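Local coordinates for protein paraflagellar rod component (Trypanosoma cruzi, PDB 6XYB) that is of unknown function but is specific to kinetoplastids, binds magnesium ions, and may belong to the paraflagellar rod of the flagellum, at residues C8-F13 and V17-G22; E27-L32 and E89-N94; F54-Y57 and H62-M65; A79-I84 and D109-F114. All blocks are in the same frame, centred on the assembly; numbering follows the deposited sequence.

Overall arrangement
One six-stranded antiparallel sheet, with helices 27-36 and 74-90 packed against it, carries all four contacts. Contact 1 is the hairpin of strands 6-13 and 17-21 near the centre of the chain. Strand 17-21 pairs on its other edge with strand 62-66 of contact 3, and strand 6-13 with strand 108-117 of contact 4; the centres of contacts 1 and 3 are about 9 Å apart, those of contacts 1 and 4 about 8 Å. Along the chain contact 1 closes first; contact 3 is nested inside the loop closed by contact 2, whose segments alternate with those of contact 4. Contact 4 packs helix 74-90 on the sheet, and contact 2 joins the turn at its end to helix 27-36. Contacts 1 and 4 also touch a second subunit.

Contact 1. Residues C8-F13 and V17-G22; sequences CVSATF and VITMLG
C8 and L21 are joined by a pair of backbone hydrogen bonds, C8 N to L21 O at 2.9 Å and L21 N to C8 O at 2.8 Å. S10 with T19 and T12 with V17 repeat this reciprocal pattern, and all six bonds are close to straight. A water gives hydrogens to V17 O and to S10 O and lies 2.9 Å from T19 OG1, linking both strands on the face that carries S10, T12, V17 and T19. T19 OG1 gets there because it sits between the backbone N and the carbonyl carbon (chi1 49°), which also brings it 3.5 Å from S10 CB. The hydroxyl of S10 turns to K112 and that of T12 to T110, both on the neighbouring strand 108-117. The two segments form an antiparallel beta hairpin at the middle of the sheet, their axes 4.7 Å apart at 166°. Between the hydrogen-bonded pairs, V9 faces M20 and A11 faces I18, where CA-H...O contacts such as V9 CA to T19 O at 3.3 Å fill in the ladder. The face bearing these four is apolar: V9 lies side by side with both I18 and M20, its CG1 3.9 Å from I18 CG2 and its CG2 4.1 Å from M20 CG. Helix 74-90 covers this face through L88 on V9 and F81 on A11, while D74 and S78 of the second subunit pack on the opposite face.

Contact 2. Residues E27-L32 and E89-N94; sequences EETVKL and EGEGWN
T29, on the first turn of helix 27-36, comes closest to E91, just beyond the end of helix 74-90, with CA atoms 6.7 Å apart; there a Schellman motif with G92 at C-prime ends the helix and turns the chain into strand 93-103. The side chains of T29 and E91 lie alongside each other, pointing opposite ways. E91 OE1 accepts from T29 OG1 at 2.6 Å with its anti lone pair, the one away from OE2. E91 is bent at chi2 (-74°) rather than extended, and its CG lies 4.0 Å from T29 CG2. The other carboxylate oxygen, E91 OE2, lies 3.6 Å from L32 CD1 and also has a hydrogen-bond partner next to the segments. A water extends the polar chain: it donates to T29 OG1 and accepts from W93 NE1, both at 2.9 Å, lying in the plane of the indole at its edge. R26 makes a salt bridge to E91 OE1, and R117 makes a cation-pi contact with W93. E91 OE1 thus takes both a hydroxyl hydrogen and an arginine charge, which would probably favour the ionised carboxylate and fix its rotation where the turn after helix 74-90 meets helix 27-36.

Contact 3. Residues F54-Y57 and H62-M65; sequences FLFY and HWRM
H62 O accepts from Y57 N at 2.8 Å over a nearly straight bond, and the same oxygen is approached by F56 CA and, at 3.3 Å, by F56 CD1. The return bond, H62 N to Y57 O, completes this hydrogen-bonded pair; L55 and R64 form the next one. Off the backbone, the H62 ring lies against Y57, with CE1 3.6 Å from Y57 CB, and the two rings are close to parallel but so offset that little of one lies over the other. H62 ND1 bonds to P60 O in the turn. These strands form a beta hairpin, crossing at 140°, in which 55-57 is an outermost strand of the sheet and 62-66 pairs onward with strand 17-21 through M20 and I18. The face that carries F56 and W63 holds a second aromatic pair. F56 CB lies over the six-membered ring of W63, 3.8 Å from its centroid; CG anti to the backbone N (chi1 -179°) then turns the phenyl edge toward the indole face. The F56 ring and the five-membered ring of W63 are inclined at 63° in an edge-to-face pair. F54 crosses M65 at about a right angle: M65 CB sits over one face of the phenyl, 3.7 Å from its centroid, and SD, over the same ring, is 4.5 Å from that centroid in a Met-aromatic contact. W63 CB touches F54 CD1 at 3.8 Å. V30 of helix 27-36 packs on both F54 and W63, and M20 of strand 17-21 on F54.

Contact 4. Residues A79-I84 and D109-F114; sequences AVFLTI and DTTKLF
F81 reaches from helix 74-90 to T111 on strand 108-117, bringing the distal end of its ring against the threonine in helix-on-sheet packing of an alpha+beta fold with an antiparallel sheet. T111 CG2 lies over one face of the phenyl in a CH-pi contact, 4.2 Å from the centroid and 27° off the normal. T111 CB is 3.7 Å from F81 CZ. Helix and strand run nearly parallel, 15° apart, with their axes 10.9 Å from each other, and no hydrogen bond crosses between the two segments. The second buried contact is made by L113, two residues along the strand and on the same face as T111. Its CD1 lies 4.3 Å from F81 CD1 and equally far from I84 CG2, so it fits between side chains three residues apart on the helix. With CG anti to the carbonyl carbon (chi1 -60°), F81 extends toward the sheet, where F13 of the adjoining strand also touches it. S98 and S100 of strand 93-103, magnesium-binding residues of this protein though no ion is bound to them in this chain, lie beside L113 and T111 respectively, and F114 of the third subunit packs on F81. The hydroxyl of T111 is turned to the far tip of the phenyl, its OG1 3.5 Å from F81 CZ.

Contact 1. Residues C8-F13 and V17-G22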
loop_
_atom_site.group_PDB
_atom_site.type_symbol
_atom_site.label_atom_id
_atom_site.label_comp_id
_atom_site.label_asym_id
_atom_site.label_seq_id
_atom_site.Cartn_x
_atom_site.Cartn_y
_atom_site.Cartn_z
ATOM N N CYS C 8 -8.359 4.114 10.595
ATOM C CA CYS C 8 -7.933 4.588 9.268
ATOM C C CYS C 8 -7.494 6.035 9.413
ATOM O O CYS C 8 -8.322 6.871 9.894
ATOM C CB CYS C 8 -9.036 4.467 8.219
ATOM S SG CYS C 8 -8.601 5.222 6.617
ATOM N N VAL C 9 -6.269 6.344 9.002
ATOM C CA VAL C 9 -5.828 7.738 8.947
ATOM C C VAL C 9 -5.633 8.068 7.464
ATOM O O VAL C 9 -5.012 7.303 6.708
ATOM C CB VAL C 9 -4.535 7.969 9.698
ATOM C CG1 VAL C 9 -4.032 9.406 9.571
ATOM C CG2 VAL C 9 -4.668 7.635 11.154
ATOM N N SER C 10 -6.202 9.194 7.043
ATOM C CA SER C 10 -6.035 9.594 5.649
ATOM C C SER C 10 -5.376 10.965 5.636
ATOM O O SER C 10 -5.740 11.802 6.469
ATOM C CB SER C 10 -7.367 9.605 4.930
ATOM O OG SER C 10 -7.217 9.797 3.543
ATOM N N ALA C 11 -4.521 11.188 4.663
ATOM C CA ALA C 11 -3.855 12.493 4.543
ATOM C C ALA C 11 -3.905 12.890 3.064
ATOM O O ALA C 11 -3.402 12.116 2.225
ATOM C CB ALA C 11 -2.449 12.398 5.023
ATOM N N THR C 12 -4.395 14.103 2.812
ATOM C CA THR C 12 -4.448 14.690 1.489
ATOM C C THR C 12 -3.576 15.930 1.516
ATOM O O THR C 12 -3.622 16.672 2.470
ATOM C CB THR C 12 -5.902 14.957 1.068
ATOM O OG1 THR C 12 -6.603 13.696 1.006
ATOM C CG2 THR C 12 -5.941 15.596 -0.308
ATOM N N PHE C 13 -2.826 16.102 0.459
ATOM C CA PHE C 13 -1.971 17.269 0.219
ATOM C C PHE C 13 -2.210 17.773 -1.210
ATOM O O PHE C 13 -2.443 16.970 -2.091
ATOM C CB PHE C 13 -0.520 16.862 0.298
ATOM C CG PHE C 13 -0.147 16.178 1.550
ATOM C CD1 PHE C 13 0.308 16.842 2.659
ATOM C CD2 PHE C 13 -0.239 14.808 1.626
ATOM C CE1 PHE C 13 0.590 16.188 3.847
ATOM C CE2 PHE C 13 0.082 14.135 2.795
ATOM C CZ PHE C 13 0.487 14.816 3.914
ATOM N N VAL C 17 -4.325 18.018 4.888
ATOM C CA VAL C 17 -5.561 17.747 5.697
ATOM C C VAL C 17 -5.472 16.300 6.160
ATOM O O VAL C 17 -5.358 15.382 5.302
ATOM C CB VAL C 17 -6.892 17.991 4.958
ATOM C CG1 VAL C 17 -8.045 17.630 5.895
ATOM C CG2 VAL C 17 -6.958 19.432 4.417
ATOM N N ILE C 18 -5.496 16.117 7.463
ATOM C CA ILE C 18 -5.363 14.775 8.056
ATOM C C ILE C 18 -6.702 14.435 8.724
ATOM O O ILE C 18 -7.228 15.205 9.529
ATOM C CB ILE C 18 -4.222 14.709 9.081
ATOM C CG1 ILE C 18 -2.879 15.073 8.445
ATOM C CG2 ILE C 18 -4.228 13.331 9.759
ATOM C CD1 ILE C 18 -1.850 15.520 9.419
ATOM N N THR C 19 -7.270 13.278 8.396
ATOM C CA THR C 19 -8.514 12.769 8.990
ATOM C C THR C 19 -8.240 11.413 9.652
ATOM O O THR C 19 -7.486 10.609 9.088
ATOM C CB THR C 19 -9.617 12.684 7.946
ATOM O OG1 THR C 19 -9.196 12.026 6.765
ATOM C CG2 THR C 19 -10.131 14.032 7.527
ATOM N N MET C 20 -8.892 11.164 10.774
ATOM C CA MET C 20 -8.729 9.923 11.533
ATOM C C MET C 20 -10.092 9.352 11.836
ATOM O O MET C 20 -10.916 10.063 12.417
ATOM C CB MET C 20 -7.953 10.222 12.824
ATOM C CG MET C 20 -6.672 10.968 12.572
ATOM S SD MET C 20 -5.485 10.873 13.885
ATOM C CE MET C 20 -6.284 11.736 15.148
ATOM N N LEU C 21 -10.330 8.106 11.421
ATOM C CA LEU C 21 -11.600 7.374 11.639
ATOM C C LEU C 21 -11.318 6.136 12.451
ATOM O O LEU C 21 -10.352 5.493 12.252
ATOM C CB LEU C 21 -12.194 6.933 10.308
ATOM C CG LEU C 21 -12.807 7.962 9.387
ATOM C CD1 LEU C 21 -11.715 8.743 8.696
ATOM C CD2 LEU C 21 -13.721 7.240 8.391
ATOM N N GLY C 22 -12.234 5.814 13.346
ATOM C CA GLY C 22 -12.129 4.633 14.204
ATOM C C GLY C 22 -12.876 4.840 15.508
ATOM O O GLY C 22 -12.540 5.813 16.185
HETATM O O HOH W 1 -7.801 13.851 4.989
#

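Contact 2. Residues E27-L32 and E89-N94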
loop_
_atom_site.group_PDB
_atom_site.type_symbol
_atom_site.label_atom_id
_atom_site.label_comp_id
_atom_site.label_asym_id
_atom_site.label_seq_id
_atom_site.Cartn_x
_atom_site.Cartn_y
_atom_site.Cartn_z
ATOM N N GLU C 27 -9.448 10.316 22.925
ATOM C CA GLU C 27 -9.038 11.734 22.757
ATOM C C GLU C 27 -7.557 11.878 23.152
ATOM O O GLU C 27 -6.864 12.754 22.612
ATOM C CB GLU C 27 -10.024 12.629 23.490
ATOM C CG GLU C 27 -9.986 14.045 22.914
ATOM C CD GLU C 27 -11.110 14.996 23.293
ATOM O OE1 GLU C 27 -12.129 14.511 23.813
ATOM O OE2 GLU C 27 -10.964 16.230 23.062
ATOM N N GLU C 28 -7.109 11.114 24.144
ATOM C CA GLU C 28 -5.706 11.214 24.615
ATOM C C GLU C 28 -4.786 10.967 23.402
ATOM O O GLU C 28 -3.711 11.574 23.337
ATOM C CB GLU C 28 -5.529 10.286 25.830
ATOM C CG GLU C 28 -6.378 10.651 27.079
ATOM C CD GLU C 28 -7.833 10.178 27.086
ATOM O OE1 GLU C 28 -8.336 9.709 26.047
ATOM O OE2 GLU C 28 -8.496 10.187 28.136
ATOM N N THR C 29 -5.157 10.034 22.495
ATOM C CA THR C 29 -4.296 9.674 21.361
ATOM C C THR C 29 -4.287 10.822 20.334
ATOM O O THR C 29 -3.212 11.150 19.764
ATOM C CB THR C 29 -4.818 8.392 20.718
ATOM O OG1 THR C 29 -4.697 7.348 21.675
ATOM C CG2 THR C 29 -4.061 8.052 19.460
ATOM N N VAL C 30 -5.463 11.413 20.128
ATOM C CA VAL C 30 -5.631 12.552 19.204
ATOM C C VAL C 30 -4.700 13.669 19.710
ATOM O O VAL C 30 -4.008 14.311 18.920
ATOM C CB VAL C 30 -7.115 12.929 19.120
ATOM C CG1 VAL C 30 -7.293 14.192 18.288
ATOM C CG2 VAL C 30 -7.970 11.766 18.558
ATOM N N LYS C 31 -4.786 13.961 20.996
ATOM C CA LYS C 31 -4.000 15.056 21.631
ATOM C C LYS C 31 -2.499 14.775 21.485
ATOM O O LYS C 31 -1.754 15.692 21.179
ATOM C CB LYS C 31 -4.399 15.255 23.092
ATOM C CG LYS C 31 -5.760 15.914 23.277
ATOM C CD LYS C 31 -6.027 17.189 22.461
ATOM C CE LYS C 31 -7.429 17.732 22.637
ATOM N NZ LYS C 31 -7.868 17.597 24.037
ATOM N N LEU C 32 -2.069 13.512 21.601
ATOM C CA LEU C 32 -0.644 13.190 21.443
ATOM C C LEU C 32 -0.254 13.477 19.986
ATOM O O LEU C 32 0.808 14.042 19.727
ATOM C CB LEU C 32 -0.448 11.713 21.799
ATOM C CG LEU C 32 0.961 11.151 21.707
ATOM C CD1 LEU C 32 1.149 10.060 22.759
ATOM C CD2 LEU C 32 1.275 10.604 20.325
ATOM N N GLU C 89 1.909 3.859 17.172
ATOM C CA GLU C 89 2.514 2.581 17.619
ATOM C C GLU C 89 2.610 2.666 19.153
ATOM O O GLU C 89 2.228 1.690 19.825
ATOM C CB GLU C 89 3.833 2.288 16.899
ATOM C CG GLU C 89 4.290 0.850 17.104
ATOM C CD GLU C 89 5.652 0.418 16.587
ATOM O OE1 GLU C 89 6.487 1.274 16.134
ATOM O OE2 GLU C 89 5.867 -0.814 16.613
ATOM N N GLY C 90 3.048 3.807 19.695
ATOM C CA GLY C 90 3.204 3.976 21.157
ATOM C C GLY C 90 1.873 3.866 21.885
ATOM O O GLY C 90 1.880 3.490 23.078
ATOM N N GLU C 91 0.769 4.187 21.194
ATOM C CA GLU C 91 -0.616 4.129 21.720
ATOM C C GLU C 91 -1.289 2.775 21.450
ATOM O O GLU C 91 -2.466 2.704 21.727
ATOM C CB GLU C 91 -1.409 5.271 21.073
ATOM C CG GLU C 91 -0.954 6.617 21.603
ATOM C CD GLU C 91 -1.435 6.917 23.028
ATOM O OE1 GLU C 91 -2.684 7.005 23.283
ATOM O OE2 GLU C 91 -0.566 7.066 23.882
ATOM N N GLY C 92 -0.566 1.779 20.937
ATOM C CA GLY C 92 -1.030 0.393 20.813
ATOM C C GLY C 92 -1.690 0.133 19.476
ATOM O O GLY C 92 -2.413 -0.864 19.364
ATOM N N TRP C 93 -1.432 0.980 18.484
ATOM C CA TRP C 93 -2.005 0.836 17.126
ATOM C C TRP C 93 -0.867 0.480 16.147
ATOM O O TRP C 93 0.046 1.324 15.932
ATOM C CB TRP C 93 -2.691 2.111 16.681
ATOM C CG TRP C 93 -3.948 2.459 17.424
ATOM C CD1 TRP C 93 -4.093 3.441 18.357
ATOM C CD2 TRP C 93 -5.239 1.842 17.302
ATOM N NE1 TRP C 93 -5.402 3.465 18.839
ATOM C CE2 TRP C 93 -6.132 2.506 18.167
ATOM C CE3 TRP C 93 -5.709 0.830 16.457
ATOM C CZ2 TRP C 93 -7.469 2.131 18.279
ATOM C CZ3 TRP C 93 -7.021 0.436 16.596
ATOM C CH2 TRP C 93 -7.887 1.117 17.432
ATOM N N ASN C 94 -1.042 -0.671 15.512
ATOM C CA ASN C 94 0.000 -1.314 14.683
ATOM C C ASN C 94 -0.360 -1.100 13.201
ATOM O O ASN C 94 -1.489 -1.310 12.827
ATOM C CB ASN C 94 0.180 -2.800 14.998
ATOM C CG ASN C 94 0.628 -3.042 16.425
ATOM O OD1 ASN C 94 -0.030 -3.742 17.181
ATOM N ND2 ASN C 94 1.670 -2.359 16.853
HETATM O O HOH W 2 -6.526 5.249 20.782
#

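Contact 3. Residues F54-Y57 and H62-M65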
loop_
_atom_site.group_PDB
_atom_site.type_symbol
_atom_site.label_atom_id
_atom_site.label_comp_id
_atom_site.label_asym_id
_atom_site.label_seq_id
_atom_site.Cartn_x
_atom_site.Cartn_y
_atom_site.Cartn_z
ATOM N N PHE C 54 -6.973 19.025 16.065
ATOM C CA PHE C 54 -8.017 18.175 15.507
ATOM C C PHE C 54 -9.381 18.619 16.015
ATOM O O PHE C 54 -9.551 18.824 17.239
ATOM C CB PHE C 54 -7.742 16.728 15.933
ATOM C CG PHE C 54 -6.712 16.011 15.106
ATOM C CD1 PHE C 54 -7.040 15.513 13.852
ATOM C CD2 PHE C 54 -5.457 15.783 15.589
ATOM C CE1 PHE C 54 -6.142 14.803 13.070
ATOM C CE2 PHE C 54 -4.551 15.077 14.823
ATOM C CZ PHE C 54 -4.866 14.642 13.537
ATOM N N LEU C 55 -10.318 18.726 15.078
ATOM C CA LEU C 55 -11.749 18.940 15.338
ATOM C C LEU C 55 -12.560 17.684 15.044
ATOM O O LEU C 55 -12.261 16.994 14.084
ATOM C CB LEU C 55 -12.284 20.112 14.517
ATOM C CG LEU C 55 -11.619 21.480 14.743
ATOM C CD1 LEU C 55 -12.381 22.580 14.000
ATOM C CD2 LEU C 55 -11.500 21.856 16.212
ATOM N N PHE C 56 -13.571 17.433 15.896
ATOM C CA PHE C 56 -14.455 16.262 15.750
ATOM C C PHE C 56 -15.663 16.599 14.896
ATOM O O PHE C 56 -16.370 17.575 15.154
ATOM C CB PHE C 56 -14.879 15.718 17.098
ATOM C CG PHE C 56 -15.757 14.518 16.985
ATOM C CD1 PHE C 56 -15.190 13.274 16.754
ATOM C CD2 PHE C 56 -17.130 14.635 17.122
ATOM C CE1 PHE C 56 -15.991 12.155 16.705
ATOM C CE2 PHE C 56 -17.930 13.508 17.016
ATOM C CZ PHE C 56 -17.353 12.274 16.829
ATOM N N TYR C 57 -16.006 15.689 13.988
ATOM C CA TYR C 57 -17.278 15.709 13.231
ATOM C C TYR C 57 -17.931 14.333 13.172
ATOM O O TYR C 57 -17.277 13.334 13.038
ATOM C CB TYR C 57 -17.010 16.136 11.790
ATOM C CG TYR C 57 -16.425 17.521 11.580
ATOM C CD1 TYR C 57 -15.067 17.802 11.632
ATOM C CD2 TYR C 57 -17.282 18.589 11.279
ATOM C CE1 TYR C 57 -14.573 19.065 11.339
ATOM C CE2 TYR C 57 -16.817 19.863 10.992
ATOM C CZ TYR C 57 -15.463 20.118 11.088
ATOM O OH TYR C 57 -15.067 21.394 10.827
ATOM N N HIS C 62 -15.314 11.267 12.970
ATOM C CA HIS C 62 -13.866 11.404 12.723
ATOM C C HIS C 62 -13.318 12.700 13.304
ATOM O O HIS C 62 -14.083 13.620 13.639
ATOM C CB HIS C 62 -13.571 11.319 11.192
ATOM C CG HIS C 62 -13.947 12.575 10.447
ATOM N ND1 HIS C 62 -15.221 12.923 10.175
ATOM C CD2 HIS C 62 -13.173 13.550 9.904
ATOM C CE1 HIS C 62 -15.242 14.032 9.503
ATOM N NE2 HIS C 62 -14.004 14.495 9.374
ATOM N N TRP C 63 -11.988 12.763 13.324
ATOM C CA TRP C 63 -11.182 13.930 13.699
ATOM C C TRP C 63 -10.463 14.452 12.462
ATOM O O TRP C 63 -9.911 13.676 11.663
ATOM C CB TRP C 63 -10.184 13.530 14.772
ATOM C CG TRP C 63 -10.871 13.091 16.020
ATOM C CD1 TRP C 63 -11.231 11.816 16.378
ATOM C CD2 TRP C 63 -11.208 13.930 17.138
ATOM N NE1 TRP C 63 -11.736 11.812 17.664
ATOM C CE2 TRP C 63 -11.731 13.093 18.161
ATOM C CE3 TRP C 63 -10.990 15.296 17.453
ATOM C CZ2 TRP C 63 -12.157 13.606 19.400
ATOM C CZ3 TRP C 63 -11.442 15.794 18.668
ATOM C CH2 TRP C 63 -11.985 14.953 19.647
ATOM N N ARG C 64 -10.461 15.769 12.307
ATOM C CA ARG C 64 -9.863 16.451 11.159
ATOM C C ARG C 64 -8.918 17.557 11.587
ATOM O O ARG C 64 -9.302 18.414 12.400
ATOM C CB ARG C 64 -10.938 17.105 10.304
ATOM C CG ARG C 64 -10.374 17.832 9.082
ATOM C CD ARG C 64 -11.460 18.619 8.414
ATOM N NE ARG C 64 -11.040 19.251 7.196
ATOM C CZ ARG C 64 -10.404 20.422 7.117
ATOM N NH1 ARG C 64 -10.021 21.100 8.199
ATOM N NH2 ARG C 64 -10.139 20.909 5.930
ATOM N N MET C 65 -7.729 17.551 11.029
ATOM C CA MET C 65 -6.748 18.644 11.228
ATOM C C MET C 65 -6.303 19.183 9.872
ATOM O O MET C 65 -5.850 18.398 9.030
ATOM C CB MET C 65 -5.521 18.191 12.041
ATOM C CG MET C 65 -4.321 19.149 11.987
ATOM S SD MET C 65 -2.805 18.357 12.758
ATOM C CE MET C 65 -3.382 18.727 14.371
#

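Contact 4. Residues A79-I84 and D109-F114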
loop_
_atom_site.group_PDB
_atom_site.type_symbol
_atom_site.label_atom_id
_atom_site.label_comp_id
_atom_site.label_asym_id
_atom_site.label_seq_id
_atom_site.Cartn_x
_atom_site.Cartn_y
_atom_site.Cartn_z
ATOM N N ALA C 79 7.628 12.703 6.402
ATOM C CA ALA C 79 7.754 13.008 7.836
ATOM C C ALA C 79 6.390 12.941 8.554
ATOM O O ALA C 79 6.319 12.467 9.665
ATOM C CB ALA C 79 8.373 14.387 8.006
ATOM N N VAL C 80 5.356 13.475 7.979
ATOM C CA VAL C 80 4.000 13.421 8.612
ATOM C C VAL C 80 3.592 11.959 8.763
ATOM O O VAL C 80 3.099 11.523 9.828
ATOM C CB VAL C 80 2.969 14.160 7.763
ATOM C CG1 VAL C 80 1.566 13.867 8.245
ATOM C CG2 VAL C 80 3.246 15.665 7.752
ATOM N N PHE C 81 3.796 11.182 7.728
ATOM C CA PHE C 81 3.366 9.753 7.830
ATOM C C PHE C 81 4.168 9.068 8.941
ATOM O O PHE C 81 3.567 8.306 9.739
ATOM C CB PHE C 81 3.636 8.971 6.544
ATOM C CG PHE C 81 2.913 9.521 5.340
ATOM C CD1 PHE C 81 1.664 10.092 5.453
ATOM C CD2 PHE C 81 3.467 9.425 4.071
ATOM C CE1 PHE C 81 1.017 10.579 4.322
ATOM C CE2 PHE C 81 2.809 9.891 2.948
ATOM C CZ PHE C 81 1.608 10.534 3.084
ATOM N N LEU C 82 5.515 9.232 8.951
ATOM C CA LEU C 82 6.315 8.579 10.014
ATOM C C LEU C 82 5.857 8.988 11.419
ATOM O O LEU C 82 5.791 8.146 12.341
ATOM C CB LEU C 82 7.813 8.893 9.860
ATOM C CG LEU C 82 8.663 7.768 9.313
ATOM C CD1 LEU C 82 10.137 8.065 9.547
ATOM C CD2 LEU C 82 8.275 6.402 9.855
ATOM N N THR C 83 5.590 10.273 11.623
ATOM C CA THR C 83 5.243 10.744 12.994
ATOM C C THR C 83 3.865 10.166 13.386
ATOM O O THR C 83 3.707 9.785 14.527
ATOM C CB THR C 83 5.351 12.267 13.197
ATOM O OG1 THR C 83 4.304 12.966 12.514
ATOM C CG2 THR C 83 6.687 12.852 12.782
ATOM N N ILE C 84 2.924 10.065 12.441
ATOM C CA ILE C 84 1.609 9.419 12.720
ATOM C C ILE C 84 1.857 7.961 13.108
ATOM O O ILE C 84 1.257 7.480 14.071
ATOM C CB ILE C 84 0.630 9.563 11.538
ATOM C CG1 ILE C 84 0.275 11.037 11.276
ATOM C CG2 ILE C 84 -0.569 8.611 11.712
ATOM C CD1 ILE C 84 -0.403 11.238 9.947
ATOM N N ASP C 109 -2.741 14.630 -3.736
ATOM C CA ASP C 109 -2.473 13.194 -3.492
ATOM C C ASP C 109 -3.056 12.787 -2.161
ATOM O O ASP C 109 -3.078 13.618 -1.254
ATOM C CB ASP C 109 -1.006 12.803 -3.545
ATOM C CG ASP C 109 -0.150 13.622 -2.607
ATOM O OD1 ASP C 109 0.158 14.786 -2.989
ATOM O OD2 ASP C 109 0.287 13.085 -1.548
ATOM N N THR C 110 -3.588 11.574 -2.089
ATOM C CA THR C 110 -4.218 11.089 -0.872
ATOM C C THR C 110 -3.577 9.766 -0.481
ATOM O O THR C 110 -3.577 8.880 -1.352
ATOM C CB THR C 110 -5.734 10.945 -1.081
ATOM O OG1 THR C 110 -6.258 12.249 -1.381
ATOM C CG2 THR C 110 -6.413 10.367 0.137
ATOM N N THR C 111 -3.268 9.606 0.783
ATOM C CA THR C 111 -2.668 8.417 1.318
ATOM C C THR C 111 -3.491 7.938 2.502
ATOM O O THR C 111 -3.795 8.729 3.390
ATOM C CB THR C 111 -1.234 8.655 1.710
ATOM O OG1 THR C 111 -0.455 9.101 0.602
ATOM C CG2 THR C 111 -0.627 7.479 2.417
ATOM N N LYS C 112 -3.773 6.655 2.531
ATOM C CA LYS C 112 -4.455 6.007 3.620
ATOM C C LYS C 112 -3.503 5.056 4.376
ATOM O O LYS C 112 -2.676 4.391 3.787
ATOM C CB LYS C 112 -5.710 5.327 3.112
ATOM C CG LYS C 112 -6.644 6.395 2.578
ATOM C CD LYS C 112 -8.029 6.017 2.415
ATOM C CE LYS C 112 -8.682 6.963 1.442
ATOM N NZ LYS C 112 -9.126 8.189 2.163
ATOM N N LEU C 113 -3.632 5.071 5.701
ATOM C CA LEU C 113 -2.831 4.225 6.602
ATOM C C LEU C 113 -3.875 3.472 7.440
ATOM O O LEU C 113 -4.747 4.125 8.113
ATOM C CB LEU C 113 -1.910 5.091 7.457
ATOM C CG LEU C 113 -0.831 5.913 6.774
ATOM C CD1 LEU C 113 -0.291 6.976 7.742
ATOM C CD2 LEU C 113 0.373 5.073 6.341
ATOM N N PHE C 114 -3.750 2.162 7.519
ATOM C CA PHE C 114 -4.723 1.358 8.276
ATOM C C PHE C 114 -3.998 0.644 9.431
ATOM O O PHE C 114 -2.903 0.108 9.242
ATOM C CB PHE C 114 -5.317 0.273 7.363
ATOM C CG PHE C 114 -6.123 0.812 6.233
ATOM C CD1 PHE C 114 -7.391 1.290 6.453
ATOM C CD2 PHE C 114 -5.562 0.909 4.980
ATOM C CE1 PHE C 114 -8.158 1.802 5.417
ATOM C CE2 PHE C 114 -6.344 1.385 3.917
ATOM C CZ PHE C 114 -7.611 1.861 4.154
#